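Local coordinates for protein 3'-5'-exonuclease (Saccharomyces cerevisiae, PDB 3E2V) that probably cuts double-stranded DNA without clear specificity and trims it from the 3' end, as a magnesium-dependent hydrolase of the TatD family, at residues 183-188 against 197-202; 140-145 against 192-197; 177-182 against 226-231. All coordinates share one frame; numbering follows the deposited sequence.

Contact 1 (183-188 against 197-202)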
loop_
_atom_site.group_PDB
_atom_site.type_symbol
_atom_site.label_atom_id
_atom_site.label_comp_id
_atom_site.label_asym_id
_atom_site.label_seq_id
_atom_site.Cartn_x
_atom_site.Cartn_y
_atom_site.Cartn_z
ATOM N N GLU A 183 16.488 3.259 8.189
ATOM C CA GLU A 183 16.217 3.998 9.427
ATOM C C GLU A 183 14.746 3.872 9.854
ATOM O O GLU A 183 14.440 3.772 11.048
ATOM C CB GLU A 183 16.628 5.482 9.327
ATOM C CG GLU A 183 18.140 5.679 9.180
ATOM C CD GLU A 183 18.945 5.038 10.329
ATOM O OE1 GLU A 183 18.643 5.310 11.523
ATOM O OE2 GLU A 183 19.884 4.257 10.034
ATOM N N GLN A 184 13.839 3.861 8.877
ATOM C CA GLN A 184 12.430 3.623 9.202
ATOM C C GLN A 184 12.169 2.210 9.696
ATOM O O GLN A 184 11.341 2.002 10.581
ATOM C CB GLN A 184 11.536 3.984 8.007
ATOM C CG GLN A 184 11.476 5.505 7.778
ATOM C CD GLN A 184 10.575 5.854 6.615
ATOM O OE1 GLN A 184 9.384 6.103 6.807
ATOM N NE2 GLN A 184 11.122 5.815 5.392
ATOM N N LEU A 185 12.880 1.229 9.140
ATOM C CA LEU A 185 12.779 -0.110 9.693
ATOM C C LEU A 185 13.235 -0.123 11.149
ATOM O O LEU A 185 12.627 -0.781 11.980
ATOM C CB LEU A 185 13.565 -1.122 8.857
ATOM C CG LEU A 185 12.974 -1.421 7.479
ATOM C CD1 LEU A 185 13.968 -2.253 6.701
ATOM C CD2 LEU A 185 11.605 -2.127 7.583
ATOM N N LYS A 186 14.294 0.616 11.449
ATOM C CA LYS A 186 14.762 0.667 12.836
ATOM C C LYS A 186 13.702 1.280 13.750
ATOM O O LYS A 186 13.392 0.750 14.815
ATOM C CB LYS A 186 16.056 1.460 12.937
ATOM C CG LYS A 186 17.282 0.768 12.357
ATOM C CD LYS A 186 18.475 1.719 12.418
ATOM C CE LYS A 186 19.710 1.119 11.762
ATOM N NZ LYS A 186 20.811 2.153 11.688
ATOM N N ILE A 187 13.140 2.396 13.321
ATOM C CA ILE A 187 12.086 3.057 14.094
ATOM C C ILE A 187 10.929 2.112 14.367
ATOM O O ILE A 187 10.390 2.087 15.470
ATOM C CB ILE A 187 11.591 4.347 13.382
ATOM C CG1 ILE A 187 12.578 5.486 13.632
ATOM C CG2 ILE A 187 10.162 4.719 13.815
ATOM C CD1 ILE A 187 12.294 6.683 12.751
ATOM N N SER A 188 10.582 1.295 13.377
ATOM C CA SER A 188 9.448 0.375 13.494
ATOM C C SER A 188 9.695 -0.736 14.524
ATOM O O SER A 188 8.788 -1.504 14.844
ATOM C CB SER A 188 9.137 -0.251 12.132
ATOM O OG SER A 188 10.006 -1.339 11.841
ATOM N N TYR A 197 3.479 -3.999 14.785
ATOM C CA TYR A 197 2.771 -3.508 13.595
ATOM C C TYR A 197 3.249 -4.203 12.327
ATOM O O TYR A 197 4.454 -4.403 12.144
ATOM C CB TYR A 197 2.986 -2.008 13.422
ATOM C CG TYR A 197 1.927 -1.150 14.071
ATOM C CD1 TYR A 197 1.663 -1.239 15.441
ATOM C CD2 TYR A 197 1.202 -0.233 13.323
ATOM C CE1 TYR A 197 0.673 -0.442 16.034
ATOM C CE2 TYR A 197 0.203 0.565 13.907
ATOM C CZ TYR A 197 -0.047 0.456 15.254
ATOM O OH TYR A 197 -1.032 1.243 15.839
ATOM N N PRO A 198 2.320 -4.579 11.443
ATOM C CA PRO A 198 2.746 -5.126 10.152
ATOM C C PRO A 198 3.369 -4.025 9.301
ATOM O O PRO A 198 2.989 -2.844 9.434
ATOM C CB PRO A 198 1.430 -5.620 9.531
ATOM C CG PRO A 198 0.356 -4.746 10.154
ATOM C CD PRO A 198 0.846 -4.536 11.579
ATOM N N LEU A 199 4.307 -4.410 8.429
ATOM C CA LEU A 199 4.948 -3.470 7.525
ATOM C C LEU A 199 4.297 -3.515 6.155
ATOM O O LEU A 199 4.024 -4.597 5.612
ATOM C CB LEU A 199 6.453 -3.750 7.408
ATOM C CG LEU A 199 7.257 -3.689 8.718
ATOM C CD1 LEU A 199 8.733 -3.947 8.426
ATOM C CD2 LEU A 199 7.120 -2.341 9.368
ATOM N N PHE A 200 4.074 -2.330 5.604
ATOM C CA PHE A 200 3.497 -2.157 4.286
ATOM C C PHE A 200 4.618 -1.659 3.390
ATOM O O PHE A 200 5.030 -0.495 3.468
ATOM C CB PHE A 200 2.312 -1.178 4.388
ATOM C CG PHE A 200 1.487 -1.081 3.141
ATOM C CD1 PHE A 200 0.536 -2.044 2.839
ATOM C CD2 PHE A 200 1.662 -0.040 2.269
ATOM C CE1 PHE A 200 -0.231 -1.942 1.689
ATOM C CE2 PHE A 200 0.898 0.057 1.097
ATOM C CZ PHE A 200 -0.056 -0.888 0.820
ATOM N N LEU A 201 5.144 -2.574 2.580
ATOM C CA LEU A 201 6.431 -2.390 1.911
ATOM C C LEU A 201 6.256 -2.161 0.421
ATOM O O LEU A 201 5.418 -2.786 -0.228
ATOM C CB LEU A 201 7.291 -3.619 2.172
ATOM C CG LEU A 201 7.639 -3.933 3.626
ATOM C CD1 LEU A 201 8.082 -5.388 3.794
ATOM C CD2 LEU A 201 8.646 -2.937 4.209
ATOM N N HIS A 202 7.068 -1.239 -0.092
ATOM C CA HIS A 202 7.119 -0.894 -1.517
ATOM C C HIS A 202 8.416 -1.453 -2.105
ATOM O O HIS A 202 9.508 -1.249 -1.568
ATOM C CB HIS A 202 7.034 0.632 -1.685
ATOM C CG HIS A 202 7.020 1.088 -3.111
ATOM N ND1 HIS A 202 5.854 1.291 -3.815
ATOM C CD2 HIS A 202 8.031 1.394 -3.957
ATOM C CE1 HIS A 202 6.147 1.679 -5.044
ATOM N NE2 HIS A 202 7.461 1.753 -5.155
#

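Contact 2 (140-145 against 192-197)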
loop_
_atom_site.group_PDB
_atom_site.type_symbol
_atom_site.label_atom_id
_atom_site.label_comp_id
_atom_site.label_asym_id
_atom_site.label_seq_id
_atom_site.Cartn_x
_atom_site.Cartn_y
_atom_site.Cartn_z
ATOM N N GLU A 140 10.521 13.172 14.550
ATOM C CA GLU A 140 9.169 13.635 14.264
ATOM C C GLU A 140 8.294 12.459 13.801
ATOM O O GLU A 140 7.159 12.303 14.249
ATOM C CB GLU A 140 9.207 14.733 13.205
ATOM C CG GLU A 140 7.826 15.232 12.800
ATOM C CD GLU A 140 7.858 16.216 11.647
ATOM O OE1 GLU A 140 8.957 16.713 11.305
ATOM O OE2 GLU A 140 6.771 16.504 11.087
ATOM N N LEU A 141 8.854 11.621 12.931
ATOM C CA LEU A 141 8.132 10.460 12.424
ATOM C C LEU A 141 7.821 9.423 13.507
ATOM O O LEU A 141 6.686 8.955 13.617
ATOM C CB LEU A 141 8.934 9.836 11.276
ATOM C CG LEU A 141 8.305 8.614 10.610
ATOM C CD1 LEU A 141 6.954 8.951 9.985
ATOM C CD2 LEU A 141 9.261 8.091 9.558
ATOM N N TYR A 142 8.826 9.086 14.323
ATOM C CA TYR A 142 8.638 8.194 15.476
ATOM C C TYR A 142 7.566 8.724 16.415
ATOM O O TYR A 142 6.645 7.994 16.828
ATOM C CB TYR A 142 9.974 8.073 16.221
ATOM C CG TYR A 142 9.976 7.138 17.414
ATOM C CD1 TYR A 142 9.629 5.793 17.271
ATOM C CD2 TYR A 142 10.354 7.587 18.668
ATOM C CE1 TYR A 142 9.647 4.915 18.347
ATOM C CE2 TYR A 142 10.379 6.715 19.758
ATOM C CZ TYR A 142 10.028 5.381 19.583
ATOM O OH TYR A 142 10.046 4.503 20.650
ATOM N N ASP A 143 7.679 10.011 16.734
ATOM C CA ASP A 143 6.702 10.647 17.622
ATOM C C ASP A 143 5.276 10.558 17.071
ATOM O O ASP A 143 4.341 10.246 17.810
ATOM C CB ASP A 143 7.077 12.102 17.879
ATOM C CG ASP A 143 8.261 12.253 18.841
ATOM O OD1 ASP A 143 8.696 11.256 19.477
ATOM O OD2 ASP A 143 8.772 13.392 18.929
ATOM N N LEU A 144 5.118 10.796 15.771
ATOM C CA LEU A 144 3.816 10.668 15.120
ATOM C C LEU A 144 3.246 9.256 15.226
ATOM O O LEU A 144 2.084 9.059 15.585
ATOM C CB LEU A 144 3.912 11.074 13.650
ATOM C CG LEU A 144 2.601 11.041 12.864
ATOM C CD1 LEU A 144 1.607 12.024 13.468
ATOM C CD2 LEU A 144 2.878 11.393 11.403
ATOM N N MET A 145 4.071 8.261 14.903
ATOM C CA MET A 145 3.668 6.864 15.021
ATOM C C MET A 145 3.226 6.540 16.447
ATOM O O MET A 145 2.178 5.943 16.642
ATOM C CB MET A 145 4.813 5.932 14.593
ATOM C CG MET A 145 5.157 5.995 13.121
ATOM S SD MET A 145 6.524 4.808 12.707
ATOM C CE MET A 145 6.680 5.128 10.917
ATOM N N ASP A 192 7.901 -1.939 21.915
ATOM C CA ASP A 192 7.094 -3.153 21.757
ATOM C C ASP A 192 5.839 -2.956 20.904
ATOM O O ASP A 192 5.485 -3.824 20.112
ATOM C CB ASP A 192 6.723 -3.766 23.112
ATOM C CG ASP A 192 7.918 -4.371 23.838
ATOM O OD1 ASP A 192 9.013 -4.528 23.242
ATOM O OD2 ASP A 192 7.756 -4.699 25.031
ATOM N N LYS A 193 5.177 -1.814 21.065
ATOM C CA LYS A 193 3.922 -1.584 20.358
ATOM C C LYS A 193 4.157 -1.485 18.853
ATOM O O LYS A 193 3.509 -2.183 18.077
ATOM C CB LYS A 193 3.215 -0.338 20.874
ATOM C CG LYS A 193 1.745 -0.231 20.434
ATOM C CD LYS A 193 1.099 1.095 20.870
ATOM C CE LYS A 193 0.862 1.184 22.380
ATOM N NZ LYS A 193 0.437 2.561 22.816
ATOM N N LEU A 194 5.104 -0.646 18.452
ATOM C CA LEU A 194 5.416 -0.518 17.026
ATOM C C LEU A 194 5.989 -1.805 16.457
ATOM O O LEU A 194 5.729 -2.131 15.310
ATOM C CB LEU A 194 6.365 0.642 16.768
ATOM C CG LEU A 194 5.841 2.050 17.136
ATOM C CD1 LEU A 194 6.795 3.118 16.636
ATOM C CD2 LEU A 194 4.409 2.291 16.611
ATOM N N SER A 195 6.752 -2.543 17.257
ATOM C CA SER A 195 7.367 -3.793 16.784
ATOM C C SER A 195 6.344 -4.827 16.308
ATOM O O SER A 195 6.666 -5.689 15.497
ATOM C CB SER A 195 8.261 -4.408 17.865
ATOM O OG SER A 195 9.414 -3.618 18.098
ATOM N N SER A 196 5.115 -4.718 16.797
ATOM C CA SER A 196 4.062 -5.673 16.453
ATOM C C SER A 196 3.314 -5.256 15.189
ATOM O O SER A 196 2.586 -6.060 14.608
ATOM C CB SER A 196 3.063 -5.802 17.616
ATOM O OG SER A 196 2.331 -4.601 17.824
ATOM N N TYR A 197 3.479 -3.999 14.785
ATOM C CA TYR A 197 2.771 -3.508 13.595
ATOM C C TYR A 197 3.249 -4.203 12.327
ATOM O O TYR A 197 4.454 -4.403 12.144
ATOM C CB TYR A 197 2.986 -2.008 13.422
ATOM C CG TYR A 197 1.927 -1.150 14.071
ATOM C CD1 TYR A 197 1.663 -1.239 15.441
ATOM C CD2 TYR A 197 1.202 -0.233 13.323
ATOM C CE1 TYR A 197 0.673 -0.442 16.034
ATOM C CE2 TYR A 197 0.203 0.565 13.907
ATOM C CZ TYR A 197 -0.047 0.456 15.254
ATOM O OH TYR A 197 -1.032 1.243 15.839
#

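Contact 3 (177-182 against 226-231)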
loop_
_atom_site.group_PDB
_atom_site.type_symbol
_atom_site.label_atom_id
_atom_site.label_comp_id
_atom_site.label_asym_id
_atom_site.label_seq_id
_atom_site.Cartn_x
_atom_site.Cartn_y
_atom_site.Cartn_z
ATOM N N GLN A 177 17.421 6.427 -0.684
ATOM C CA GLN A 177 16.378 5.412 -0.510
ATOM C C GLN A 177 16.821 4.343 0.477
ATOM O O GLN A 177 16.078 3.969 1.392
ATOM C CB GLN A 177 16.010 4.765 -1.843
ATOM C CG GLN A 177 15.290 5.699 -2.814
ATOM C CD GLN A 177 14.730 4.956 -4.015
ATOM O OE1 GLN A 177 14.462 3.744 -3.944
ATOM N NE2 GLN A 177 14.525 5.678 -5.112
ATOM N N LYS A 178 18.022 3.812 0.282
ATOM C CA LYS A 178 18.483 2.704 1.123
ATOM C C LYS A 178 18.623 3.156 2.572
ATOM O O LYS A 178 18.194 2.455 3.499
ATOM C CB LYS A 178 19.812 2.150 0.597
ATOM C CG LYS A 178 19.644 1.338 -0.681
ATOM C CD LYS A 178 21.001 1.078 -1.356
ATOM C CE LYS A 178 21.805 0.012 -0.661
ATOM N NZ LYS A 178 23.189 -0.000 -1.265
ATOM N N VAL A 179 19.237 4.320 2.783
ATOM C CA VAL A 179 19.456 4.778 4.160
ATOM C C VAL A 179 18.139 4.997 4.917
ATOM O O VAL A 179 17.992 4.550 6.060
ATOM C CB VAL A 179 20.319 6.052 4.223
ATOM C CG1 VAL A 179 20.426 6.541 5.655
ATOM C CG2 VAL A 179 21.709 5.761 3.688
ATOM N N PHE A 180 17.186 5.680 4.286
ATOM C CA PHE A 180 15.947 6.018 4.987
ATOM C C PHE A 180 14.906 4.904 5.018
ATOM O O PHE A 180 14.054 4.901 5.889
ATOM C CB PHE A 180 15.438 7.394 4.549
ATOM C CG PHE A 180 16.311 8.492 5.056
ATOM C CD1 PHE A 180 16.288 8.818 6.410
ATOM C CD2 PHE A 180 17.242 9.106 4.225
ATOM C CE1 PHE A 180 17.151 9.805 6.924
ATOM C CE2 PHE A 180 18.119 10.081 4.729
ATOM C CZ PHE A 180 18.081 10.419 6.067
ATOM N N PHE A 181 15.008 3.938 4.106
ATOM C CA PHE A 181 14.257 2.683 4.291
ATOM C C PHE A 181 14.749 2.014 5.582
ATOM O O PHE A 181 13.951 1.640 6.459
ATOM C CB PHE A 181 14.454 1.786 3.066
ATOM C CG PHE A 181 13.797 0.424 3.146
ATOM C CD1 PHE A 181 12.577 0.218 3.811
ATOM C CD2 PHE A 181 14.365 -0.635 2.460
ATOM C CE1 PHE A 181 11.987 -1.057 3.825
ATOM C CE2 PHE A 181 13.792 -1.895 2.453
ATOM C CZ PHE A 181 12.603 -2.120 3.126
ATOM N N GLU A 182 16.069 1.872 5.700
ATOM C CA GLU A 182 16.624 1.196 6.858
ATOM C C GLU A 182 16.362 1.932 8.172
ATOM O O GLU A 182 16.010 1.296 9.162
ATOM C CB GLU A 182 18.120 0.934 6.674
ATOM C CG GLU A 182 18.740 0.235 7.884
ATOM C CD GLU A 182 20.110 -0.330 7.595
ATOM O OE1 GLU A 182 20.437 -0.575 6.415
ATOM O OE2 GLU A 182 20.858 -0.533 8.572
ATOM N N ASP A 226 24.744 3.931 15.247
ATOM C CA ASP A 226 23.517 4.726 15.431
ATOM C C ASP A 226 23.678 6.178 14.945
ATOM O O ASP A 226 23.455 7.131 15.703
ATOM C CB ASP A 226 23.053 4.667 16.893
ATOM C CG ASP A 226 21.639 5.219 17.099
ATOM O OD1 ASP A 226 20.848 5.309 16.118
ATOM O OD2 ASP A 226 21.311 5.548 18.254
ATOM N N THR A 227 24.037 6.323 13.672
ATOM C CA THR A 227 24.267 7.624 13.050
ATOM C C THR A 227 23.135 8.612 13.323
ATOM O O THR A 227 23.375 9.800 13.587
ATOM C CB THR A 227 24.495 7.460 11.539
ATOM O OG1 THR A 227 25.683 6.674 11.336
ATOM C CG2 THR A 227 24.663 8.812 10.842
ATOM N N PHE A 228 21.898 8.122 13.282
ATOM C CA PHE A 228 20.740 9.009 13.426
ATOM C C PHE A 228 20.176 9.081 14.841
ATOM O O PHE A 228 19.101 9.643 15.079
ATOM C CB PHE A 228 19.695 8.687 12.340
ATOM C CG PHE A 228 20.232 8.906 10.945
ATOM C CD1 PHE A 228 20.182 10.164 10.359
ATOM C CD2 PHE A 228 20.857 7.881 10.254
ATOM C CE1 PHE A 228 20.724 10.373 9.074
ATOM C CE2 PHE A 228 21.398 8.074 8.978
ATOM C CZ PHE A 228 21.338 9.334 8.391
ATOM N N GLN A 229 20.938 8.527 15.789
ATOM C CA GLN A 229 20.675 8.705 17.222
ATOM C C GLN A 229 19.277 8.242 17.652
ATOM O O GLN A 229 18.611 8.874 18.476
ATOM C CB GLN A 229 20.959 10.158 17.682
ATOM C CG GLN A 229 22.417 10.607 17.512
ATOM C CD GLN A 229 22.702 12.019 18.042
ATOM O OE1 GLN A 229 21.790 12.802 18.327
ATOM N NE2 GLN A 229 23.990 12.350 18.155
ATOM N N LEU A 230 18.848 7.101 17.116
ATOM C CA LEU A 230 17.517 6.577 17.412
ATOM C C LEU A 230 17.433 6.004 18.815
ATOM O O LEU A 230 16.364 5.970 19.421
ATOM C CB LEU A 230 17.131 5.503 16.399
ATOM C CG LEU A 230 17.095 5.892 14.925
ATOM C CD1 LEU A 230 16.718 4.677 14.077
ATOM C CD2 LEU A 230 16.125 7.042 14.668
ATOM N N GLN A 231 18.565 5.544 19.329
ATOM C CA GLN A 231 18.599 4.942 20.659
ATOM C C GLN A 231 18.483 6.001 21.767
ATOM O O GLN A 231 18.460 5.663 22.954
ATOM C CB GLN A 231 19.841 4.041 20.796
ATOM C CG GLN A 231 19.742 2.811 19.877
ATOM C CD GLN A 231 21.044 2.052 19.722
ATOM O OE1 GLN A 231 21.797 1.862 20.686
ATOM N NE2 GLN A 231 21.315 1.600 18.504
#

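Contact 1 (183-188 against 197-202)
In the TIM-barrel fold of this TatD-type hydrolase, a beta-alpha-beta crossover joins strand 156-165, helix 174-187 and strand 199-204. Leu185 of the helix and Ser188, three residues on, meet Leu199 on strand 199-204. Each methyl of Leu199 has its own partner. CD1 of Leu199 lies against CD2 of Leu185 at 3.5 Å, and the two side chains meet at a slant. The other methyl, Leu199 CD2, faces Ser188, with OG at 3.9 Å and CB at 4.0 Å. Leu199 points toward the helix. Leu185 starts off to the flank and brings only its CD2 tip inward. Its side chain also touches Ile213, Leu214 and Phe217 of helix 207-219.

Ser188 OG is buried, and it is held by two bonds. It donates to Leu185 O, one turn back, at 2.7 Å, and meets that carbonyl at 124°. Arg248 NH1 also bonds to it. The chi1 of 81° sets OG between the backbone N and the carbonyl carbon, which turns the hydroxyl back toward the helix. An alanine here would probably leave Arg248 NH1 without this mate and open a small gap beside Leu199 CD2.

Further round the helix, Lys186 NZ forms a salt bridge to Glu183 OE2 at 2.8 Å and another to Asp223. The chemistry is therefore divided. Methyl groups make the contact between Leu185 and Leu199, while the hydroxyl of Ser188 spends its bonds on a helix carbonyl and an arginine, so its polarity is met inside the core.

Contact 2 (140-145 against 192-197)
Leu194 points at helix 132-149 and packs against Tyr142 and Met145. The contact belongs to the outer layer of the TIM barrel. Helix 132-149 leads into strand 156-165, and the short, weakly bonded helix 192-195 lies on the way from helix 174-187 to strand 199-204.

The CD1 methyl of Leu194 does most of the touching. It sits 3.8 Å from Tyr142 CE1 and 3.9 Å from Tyr142 CD1, approaching the ring at a slant. The same methyl is 4.0 Å from Met145 CB, and Leu194 CD2 comes to 4.2 Å from that CB. Tyr142 and Met145 are one helical turn apart, so CD1 rests between them. The ring of Tyr142 reaches this place because its CG is anti to the backbone N (chi1 -178°), which carries it out along the flank of the helix toward Leu194. Met145 behaves differently. It aims its CB at Leu194, but its extended chain then runs on past, and the side chain packs on Ile187 of helix 174-187.

Asn191, just before the short helix, ties the two sides together. Its ND2 is hydrogen-bonded to Tyr142 OH, and its OD1 accepts from Leu194 N. One amide thus holds both the tyrosine tip and the backbone of the leucine that packs on its ring. The chain then turns toward the strand, and this turn is closed by Ser196: Lys193 O takes two bonds from it, one from N at 3.3 Å and one from OG at 2.7 Å.

Contact 3 (177-182 against 226-231)
The helical segment 177-182 faces a type I beta turn running from Asp226 to Gln229, and the closest CA atoms, those of Phe180 and Phe228, are 10.2 Å apart. Side chains span this gap.

Phe228 points from the turn to the helix and meets two residues there. The ring of Phe180 turns its edge to one face of Phe228 in an offset edge-to-face pair. The centroids lie 5.5 Å apart and the planes make 60°. The nearest atoms are Phe180 CZ and Phe228 CE1, at 4.0 Å. Val179 fills the angle between the rings. Its CG1 is 3.8 Å from Phe228 CE2, and it also stands 4.3 Å above the centre of the Phe180 ring. Rotation about the first bond of Val179 explains this: CG1 lies opposite the backbone N (chi1 176°) and so reaches forward to both rings. On the opposite face of Phe228 lies Thr227 CG2, offset toward the rim, so this ring is held between its neighbour in the turn and Phe180.

The turn is braced from within. Gln229 N bonds to Asp226 O at 2.9 Å. The carboxylate of Asp226 then grips two successive backbone N-H groups: OD1 accepts from Leu230 N at 2.9 Å, and OD2 from Gln231 N at 2.9 Å. Both oxygens are met on their syn sides.

Helices 118-129 and 132-149 complete the surroundings, with Val127 and Ala134 touching both phenylalanines. This is an apolar cluster in the outer layer of a TIM barrel, where a long connection between strands 199-204 and 250-252 folds back on helix 174-187, away from the metal site.

In the fold
Contacts 1 and 3 use successive turns of helix 174-187, with centres about 12 Å apart. Contact 2 lies about 9 Å from contact 1, centre to centre, and shares Tyr197 with it. Contacts 2 and 3 are about 15 Å apart between centres and do not touch. Along the chain the order is 140-145, 177-182, 183-188, 192-197, 197-202 and 226-231. Ile187 joins the first two contacts through its packing on Tyr142. Glu183 joins contacts 1 and 3 by packing on Phe228 and Leu230. Helix 174-187 is thus fitted to strand 199-204, helix 132-149 and the 226-231 loop in one region of the TIM barrel.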